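Local coordinates for oxidoreductase, NAD-binding/iron-sulfur cluster-binding protein (Nitratireductor pacificus pht-3B, PDB 6ZXU) that acts as a catabolic reductive dehalogenase, holding cobalamin and two [4Fe-4S] clusters with which it probably removes halogen from organohalide substrates by reduction, at residues 569-572 with 573-576; 710-713 with 714-717; 318-322 with 323-327. One frame throughout, in Å; residues are numbered along the deposited sequence.

Interaction 1. Residues 569-572 with 573-576; sequences KADV and EKCT. With SF4 (iron/sulfur cluster), chain E.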
loop_
_atom_site.group_PDB
_atom_site.type_symbol
_atom_site.label_atom_id
_atom_site.label_comp_id
_atom_site.label_asym_id
_atom_site.label_seq_id
_atom_site.Cartn_x
_atom_site.Cartn_y
_atom_site.Cartn_z
ATOM N N LYS A 569 -11.330 -3.162 -21.287
ATOM C CA LYS A 569 -12.205 -2.324 -20.469
ATOM C C LYS A 569 -13.127 -3.196 -19.655
ATOM O O LYS A 569 -13.921 -3.985 -20.186
ATOM C CB LYS A 569 -13.010 -1.288 -21.317
ATOM C CG LYS A 569 -13.600 -0.180 -20.430
ATOM C CD LYS A 569 -12.464 0.754 -20.015
ATOM C CE LYS A 569 -12.742 1.439 -18.755
ATOM N NZ LYS A 569 -11.551 2.220 -18.349
ATOM N N ALA A 570 -12.958 -3.150 -18.341
ATOM C CA ALA A 570 -13.844 -3.775 -17.412
ATOM C C ALA A 570 -15.126 -2.961 -17.327
ATOM O O ALA A 570 -15.173 -1.795 -17.719
ATOM C CB ALA A 570 -13.240 -3.860 -16.053
ATOM N N ASP A 571 -16.163 -3.563 -16.778
ATOM C CA ASP A 571 -17.464 -2.856 -16.557
ATOM C C ASP A 571 -17.425 -2.145 -15.211
ATOM O O ASP A 571 -17.609 -2.749 -14.168
ATOM C CB ASP A 571 -18.624 -3.830 -16.615
ATOM C CG ASP A 571 -19.973 -3.133 -16.701
ATOM O OD1 ASP A 571 -20.231 -2.156 -15.962
ATOM O OD2 ASP A 571 -20.802 -3.550 -17.585
ATOM N N VAL A 572 -17.161 -0.853 -15.249
ATOM C CA VAL A 572 -16.927 -0.106 -14.063
ATOM C C VAL A 572 -18.201 0.121 -13.263
ATOM O O VAL A 572 -18.157 0.327 -12.046
ATOM C CB VAL A 572 -16.159 1.206 -14.327
ATOM C CG1 VAL A 572 -14.820 0.914 -14.973
ATOM C CG2 VAL A 572 -16.955 2.168 -15.188
ATOM N N GLU A 573 -19.340 0.106 -13.938
ATOM C CA GLU A 573 -20.617 0.195 -13.218
ATOM C C GLU A 573 -20.869 -1.055 -12.371
ATOM O O GLU A 573 -21.243 -0.929 -11.196
ATOM C CB GLU A 573 -21.724 0.366 -14.194
ATOM C CG GLU A 573 -23.097 0.389 -13.533
ATOM C CD GLU A 573 -24.187 0.566 -14.596
ATOM O OE1 GLU A 573 -23.902 0.646 -15.846
ATOM O OE2 GLU A 573 -25.357 0.640 -14.185
ATOM N N LYS A 574 -20.647 -2.231 -12.926
ATOM C CA LYS A 574 -20.822 -3.481 -12.171
ATOM C C LYS A 574 -19.821 -3.600 -11.024
ATOM O O LYS A 574 -20.224 -3.854 -9.853
ATOM C CB LYS A 574 -20.711 -4.683 -13.048
ATOM C CG LYS A 574 -21.837 -4.826 -14.029
ATOM C CD LYS A 574 -22.045 -6.264 -14.480
ATOM C CE LYS A 574 -20.920 -6.687 -15.363
ATOM N NZ LYS A 574 -21.160 -7.981 -16.073
ATOM N N CYS A 575 -18.544 -3.280 -11.285
ATOM C CA CYS A 575 -17.562 -3.326 -10.214
ATOM C C CYS A 575 -17.876 -2.263 -9.136
ATOM O O CYS A 575 -17.937 -2.591 -7.913
ATOM C CB CYS A 575 -16.141 -3.195 -10.746
ATOM S SG CYS A 575 -14.941 -3.084 -9.444
ATOM N N THR A 576 -18.213 -1.046 -9.504
ATOM C CA THR A 576 -18.560 -0.066 -8.479
ATOM C C THR A 576 -19.706 -0.524 -7.571
ATOM O O THR A 576 -19.647 -0.437 -6.332
ATOM C CB THR A 576 -18.941 1.323 -9.112
ATOM O OG1 THR A 576 -17.844 1.778 -9.877
ATOM C CG2 THR A 576 -19.184 2.349 -8.025
HETATM FE FE1 SF4 E . -14.205 -5.183 -9.010
HETATM FE FE2 SF4 E . -13.891 -7.242 -7.181
HETATM FE FE3 SF4 E . -11.986 -6.868 -9.189
HETATM FE FE4 SF4 E . -14.496 -7.824 -9.772
HETATM S S1 SF4 E . -12.955 -8.772 -8.513
HETATM S S2 SF4 E . -13.342 -6.205 -10.841
HETATM S S3 SF4 E . -15.743 -6.675 -8.260
HETATM S S4 SF4 E . -12.548 -5.437 -7.580
#
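D571 and K574 meet where the loop after strand 565-567 turns into helix 572-581, and the aspartate is the N-cap of that helix. Followed outward, D571 CB lies 3.9 Å from K574 CE. The carboxyl carbon CG comes next, resting against K574 CG, and the two side chains cross at about a right angle. With CG anti to the backbone N (chi1 -167°), OD1 is folded back over the first turn and accepts from K574 N at 3.1 Å, the N-H meeting it from above the carboxylate plane. OD2 points to R700, which salt-bridges it, and to the backbone N of A678; the ammonium of K574 runs on past it to the carbonyl of N552.

Behind the cap, D571 O accepts from C575 N at 3.1 Å. At the next residue, V572 O is gripped twice: T576 N lies 2.9 Å from it and T576 OG1 only 2.6 Å, the two arriving from opposite faces of its plane. C575 SG, anti to its own backbone N (chi1 174°), leaves the helix to bind iron FE1 of the cluster at 2.3 Å.

The chemistry thus ties a first helical turn, held by the D571 cap and the doubled bond at V572 O, to a thiolate ligand of the cluster, while V572 and T576 of the same turn line the cobalamin pocket.

Interaction 2. Residues 710-713 with 714-717; sequences AETP and AAAR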
loop_
_atom_site.group_PDB
_atom_site.type_symbol
_atom_site.label_atom_id
_atom_site.label_comp_id
_atom_site.label_asym_id
_atom_site.label_seq_id
_atom_site.Cartn_x
_atom_site.Cartn_y
_atom_site.Cartn_z
ATOM N N ALA A 710 -17.098 -0.106 -30.212
ATOM C CA ALA A 710 -15.691 0.271 -30.012
ATOM C C ALA A 710 -14.797 -0.205 -31.167
ATOM O O ALA A 710 -14.917 -1.318 -31.637
ATOM C CB ALA A 710 -15.167 -0.250 -28.680
ATOM N N GLU A 711 -13.925 0.694 -31.637
ATOM C CA GLU A 711 -12.967 0.361 -32.684
ATOM C C GLU A 711 -11.982 -0.697 -32.145
ATOM O O GLU A 711 -11.571 -0.657 -30.975
ATOM C CB GLU A 711 -12.234 1.628 -33.097
ATOM C CG GLU A 711 -11.232 1.496 -34.245
ATOM C CD GLU A 711 -10.488 2.852 -34.595
ATOM O OE1 GLU A 711 -10.289 3.115 -35.808
ATOM O OE2 GLU A 711 -10.105 3.645 -33.678
ATOM N N THR A 712 -11.599 -1.650 -32.980
ATOM C CA THR A 712 -10.547 -2.604 -32.570
ATOM C C THR A 712 -9.171 -1.960 -32.667
ATOM O O THR A 712 -8.954 -1.029 -33.447
ATOM C CB THR A 712 -10.525 -3.891 -33.399
ATOM O OG1 THR A 712 -10.030 -3.577 -34.680
ATOM C CG2 THR A 712 -11.912 -4.468 -33.529
ATOM N N PRO A 713 -8.225 -2.401 -31.855
ATOM C CA PRO A 713 -6.894 -1.840 -31.933
ATOM C C PRO A 713 -6.283 -2.074 -33.299
ATOM O O PRO A 713 -5.542 -1.227 -33.751
ATOM C CB PRO A 713 -6.119 -2.525 -30.784
ATOM C CG PRO A 713 -7.172 -2.899 -29.791
ATOM C CD PRO A 713 -8.397 -3.225 -30.632
ATOM N N ALA A 714 -6.622 -3.148 -33.962
ATOM C CA ALA A 714 -6.110 -3.387 -35.330
ATOM C C ALA A 714 -6.616 -2.334 -36.319
ATOM O O ALA A 714 -5.862 -1.747 -37.101
ATOM C CB ALA A 714 -6.501 -4.789 -35.739
ATOM N N ALA A 715 -7.893 -2.035 -36.257
ATOM C CA ALA A 715 -8.506 -1.039 -37.094
ATOM C C ALA A 715 -7.899 0.341 -36.780
ATOM O O ALA A 715 -7.663 1.132 -37.676
ATOM C CB ALA A 715 -10.006 -1.035 -36.899
ATOM N N ALA A 716 -7.647 0.653 -35.522
ATOM C CA ALA A 716 -7.040 1.928 -35.177
ATOM C C ALA A 716 -5.687 2.042 -35.768
ATOM O O ALA A 716 -5.328 3.082 -36.289
ATOM C CB ALA A 716 -6.976 2.133 -33.672
ATOM N N ARG A 717 -4.873 0.994 -35.670
ATOM C CA ARG A 717 -3.512 1.054 -36.232
ATOM C C ARG A 717 -3.572 1.277 -37.734
ATOM O O ARG A 717 -2.767 2.015 -38.255
ATOM C CB ARG A 717 -2.722 -0.234 -35.919
ATOM C CG ARG A 717 -2.303 -0.330 -34.458
ATOM C CD ARG A 717 -1.472 -1.556 -34.149
ATOM N NE ARG A 717 -1.065 -1.461 -32.723
ATOM C CZ ARG A 717 -1.633 -2.153 -31.704
ATOM N NH1 ARG A 717 -2.596 -3.087 -31.954
ATOM N NH2 ARG A 717 -1.194 -1.951 -30.430
#
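A chi1 of 72° sets T712 OG1 between its backbone N and carbonyl carbon, turned over the start of helix 713-721, where it faces A715. E711 reaches the same turn by another torsion: its CG is anti to the backbone N (chi1 -177°) and the chain runs on extended, laying the carboxylate beside A716.

T712 is the N-cap. T712 OG1 accepts from A715 N at 3.1 Å, with an N-H...O angle of 164°, and also lies 3.4 Å from A715 CB. T712 O is taken up by A716 N at 3.0 Å, and at P713, the first residue of the helix, P713 O accepts from R717 N at 3.0 Å. Proline suits this place, since at the first turn its nitrogen has no helical acceptor to serve.

E711 touches by carbon and oxygen alike: CG meets A715 CB at 3.9 Å, while OE2 approaches A716 CB to 3.5 Å. At the far side of the turn the extended R717 chain passes over its i-4 neighbour, CG lying 3.4 Å from P713 O and NH1 3.8 Å from P713 CB, before NH2 salt-bridges E566.

The turn is pinned to the body of the protein through strand 560-562, where M561 meets both E711 and A716. T712 OG1 supplies an acceptor to A715 N, a first-turn N-H that has no carbonyl one turn back within the helix, and the charge of E711 is answered by a salt bridge to R719, further along the same helix.

Interaction 3. Residues 318-322 with 323-327; sequences FKRAE and AGDLG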
loop_
_atom_site.group_PDB
_atom_site.type_symbol
_atom_site.label_atom_id
_atom_site.label_comp_id
_atom_site.label_asym_id
_atom_site.label_seq_id
_atom_site.Cartn_x
_atom_site.Cartn_y
_atom_site.Cartn_z
ATOM N N PHE A 318 -16.900 6.390 -8.199
ATOM C CA PHE A 318 -17.277 6.666 -6.789
ATOM C C PHE A 318 -18.002 8.002 -6.662
ATOM O O PHE A 318 -18.925 8.106 -5.873
ATOM C CB PHE A 318 -16.069 6.665 -5.880
ATOM C CG PHE A 318 -15.466 5.294 -5.689
ATOM C CD1 PHE A 318 -16.292 4.218 -5.428
ATOM C CD2 PHE A 318 -14.095 5.084 -5.844
ATOM C CE1 PHE A 318 -15.760 2.956 -5.262
ATOM C CE2 PHE A 318 -13.559 3.798 -5.706
ATOM C CZ PHE A 318 -14.391 2.774 -5.384
ATOM N N LYS A 319 -17.552 9.051 -7.367
ATOM C CA LYS A 319 -18.247 10.335 -7.376
ATOM C C LYS A 319 -19.632 10.215 -7.998
ATOM O O LYS A 319 -20.605 10.806 -7.511
ATOM C CB LYS A 319 -17.431 11.413 -8.102
ATOM C CG LYS A 319 -16.065 11.660 -7.539
ATOM C CD LYS A 319 -16.161 11.615 -6.082
ATOM C CE LYS A 319 -15.144 12.492 -5.406
ATOM N NZ LYS A 319 -13.823 12.033 -5.585
ATOM N N ARG A 320 -19.794 9.373 -9.005
ATOM C CA ARG A 320 -21.088 9.114 -9.572
ATOM C C ARG A 320 -22.025 8.465 -8.596
ATOM O O ARG A 320 -23.195 8.836 -8.470
ATOM C CB ARG A 320 -20.995 8.304 -10.844
ATOM C CG ARG A 320 -20.189 8.981 -11.945
ATOM C CD ARG A 320 -20.496 8.437 -13.342
ATOM N NE ARG A 320 -21.819 8.808 -13.849
ATOM C CZ ARG A 320 -22.233 8.677 -15.103
ATOM N NH1 ARG A 320 -21.424 8.199 -16.047
ATOM N NH2 ARG A 320 -23.468 8.947 -15.395
ATOM N N ALA A 321 -21.506 7.492 -7.830
ATOM C CA ALA A 321 -22.293 6.840 -6.791
ATOM C C ALA A 321 -22.738 7.822 -5.714
ATOM O O ALA A 321 -23.884 7.846 -5.365
ATOM C CB ALA A 321 -21.474 5.678 -6.178
ATOM N N GLU A 322 -21.802 8.649 -5.220
ATOM C CA GLU A 322 -22.069 9.645 -4.244
ATOM C C GLU A 322 -23.168 10.609 -4.720
ATOM O O GLU A 322 -23.983 11.031 -3.929
ATOM C CB GLU A 322 -20.815 10.465 -3.995
ATOM C CG GLU A 322 -21.047 11.493 -2.942
ATOM C CD GLU A 322 -19.782 12.196 -2.505
ATOM O OE1 GLU A 322 -18.621 11.844 -2.974
ATOM O OE2 GLU A 322 -19.970 13.173 -1.696
ATOM N N ALA A 323 -23.151 10.995 -5.999
ATOM C CA ALA A 323 -24.099 11.955 -6.546
ATOM C C ALA A 323 -25.496 11.357 -6.757
ATOM O O ALA A 323 -26.429 12.106 -6.938
ATOM C CB ALA A 323 -23.623 12.508 -7.862
ATOM N N GLY A 324 -25.614 10.028 -6.785
ATOM C CA GLY A 324 -26.869 9.339 -7.036
ATOM C C GLY A 324 -26.994 8.726 -8.396
ATOM O O GLY A 324 -28.018 8.096 -8.668
ATOM N N ASP A 325 -25.990 8.864 -9.272
ATOM C CA ASP A 325 -26.061 8.313 -10.647
ATOM C C ASP A 325 -26.285 6.827 -10.717
ATOM O O ASP A 325 -26.742 6.320 -11.711
ATOM C CB ASP A 325 -24.756 8.603 -11.407
ATOM C CG ASP A 325 -24.389 10.082 -11.521
ATOM O OD1 ASP A 325 -25.137 10.972 -11.035
ATOM O OD2 ASP A 325 -23.303 10.385 -12.157
ATOM N N LEU A 326 -25.931 6.089 -9.647
ATOM C CA LEU A 326 -26.045 4.620 -9.671
ATOM C C LEU A 326 -27.211 4.075 -8.784
ATOM O O LEU A 326 -27.232 2.893 -8.424
ATOM C CB LEU A 326 -24.736 4.004 -9.200
ATOM C CG LEU A 326 -23.549 3.896 -10.144
ATOM C CD1 LEU A 326 -23.182 5.142 -10.793
ATOM C CD2 LEU A 326 -22.254 3.441 -9.419
ATOM N N GLY A 327 -28.122 4.930 -8.383
ATOM C CA GLY A 327 -29.247 4.500 -7.554
ATOM C C GLY A 327 -29.054 4.858 -6.100
ATOM O O GLY A 327 -27.976 5.331 -5.660
HETATM O O HOH W 1 -25.674 6.370 -6.750
#
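D325 OD2 is gripped by two arginines, R320 from one turn earlier in the chain and R314 from the loop before the helix. R320 NE donates to it at 2.7 Å in a salt bridge with an N-H...O angle of 160°. The oxygen uses its anti lone pair and sits at the edge of the guanidinium, near its plane, while the guanidinium and carboxylate planes stand 85° apart. A bend at chi3 (71°) turns R320 so that NE, rather than the far end, faces the aspartate. NH1 and NH2 go on to the carbonyls of L684 and L696, and D325 OD1 accepts from the backbone N of L696, so both charged groups have several partners.

The pair spans the end of helix 317-323, which closes in a Schellman motif. G324 N, of a residue at positive phi, donates to A321 O at 3.1 Å and more weakly to R320 O, and D325 N reaches R320 O at 2.9 Å. From G324 to G327 the chain then makes a type I beta turn, leading to helix 328-333.

A water completes the bridging: it donates to A321 O at 2.7 Å and to G327 O, and accepts from L326 N, so that the last helical turn and the beta turn share it.

L326 folds back under the helix end, its two methyls divided between neighbouring residues: CD1 packs on R320 CB at 3.8 Å, and CD2 on A321 CB at 4.0 Å. V698, from a loop, and T576, from helix 572-581, touch L326 as well, and F318, at the other end of this helical segment, touches cobalamin.

From the N terminus, the chain first meets interaction 3, which closes helix 317-323 and turns toward helix 328-333. Interaction 1 follows in the dicluster region, where the loop after strand 565-567 enters helix 572-581, and interaction 2 comes last, at the turn joining helices 700-709 and 713-721. All three are local and lie in series, with none nested or crossed. Interactions 3 and 1 touch, T576 CG2 lying 3.5 Å from L326 CD2, and both interactions also border cobalamin. Interaction 2 stands apart, its centre about 22 Å from that of interaction 1 and about 31 Å from that of interaction 3.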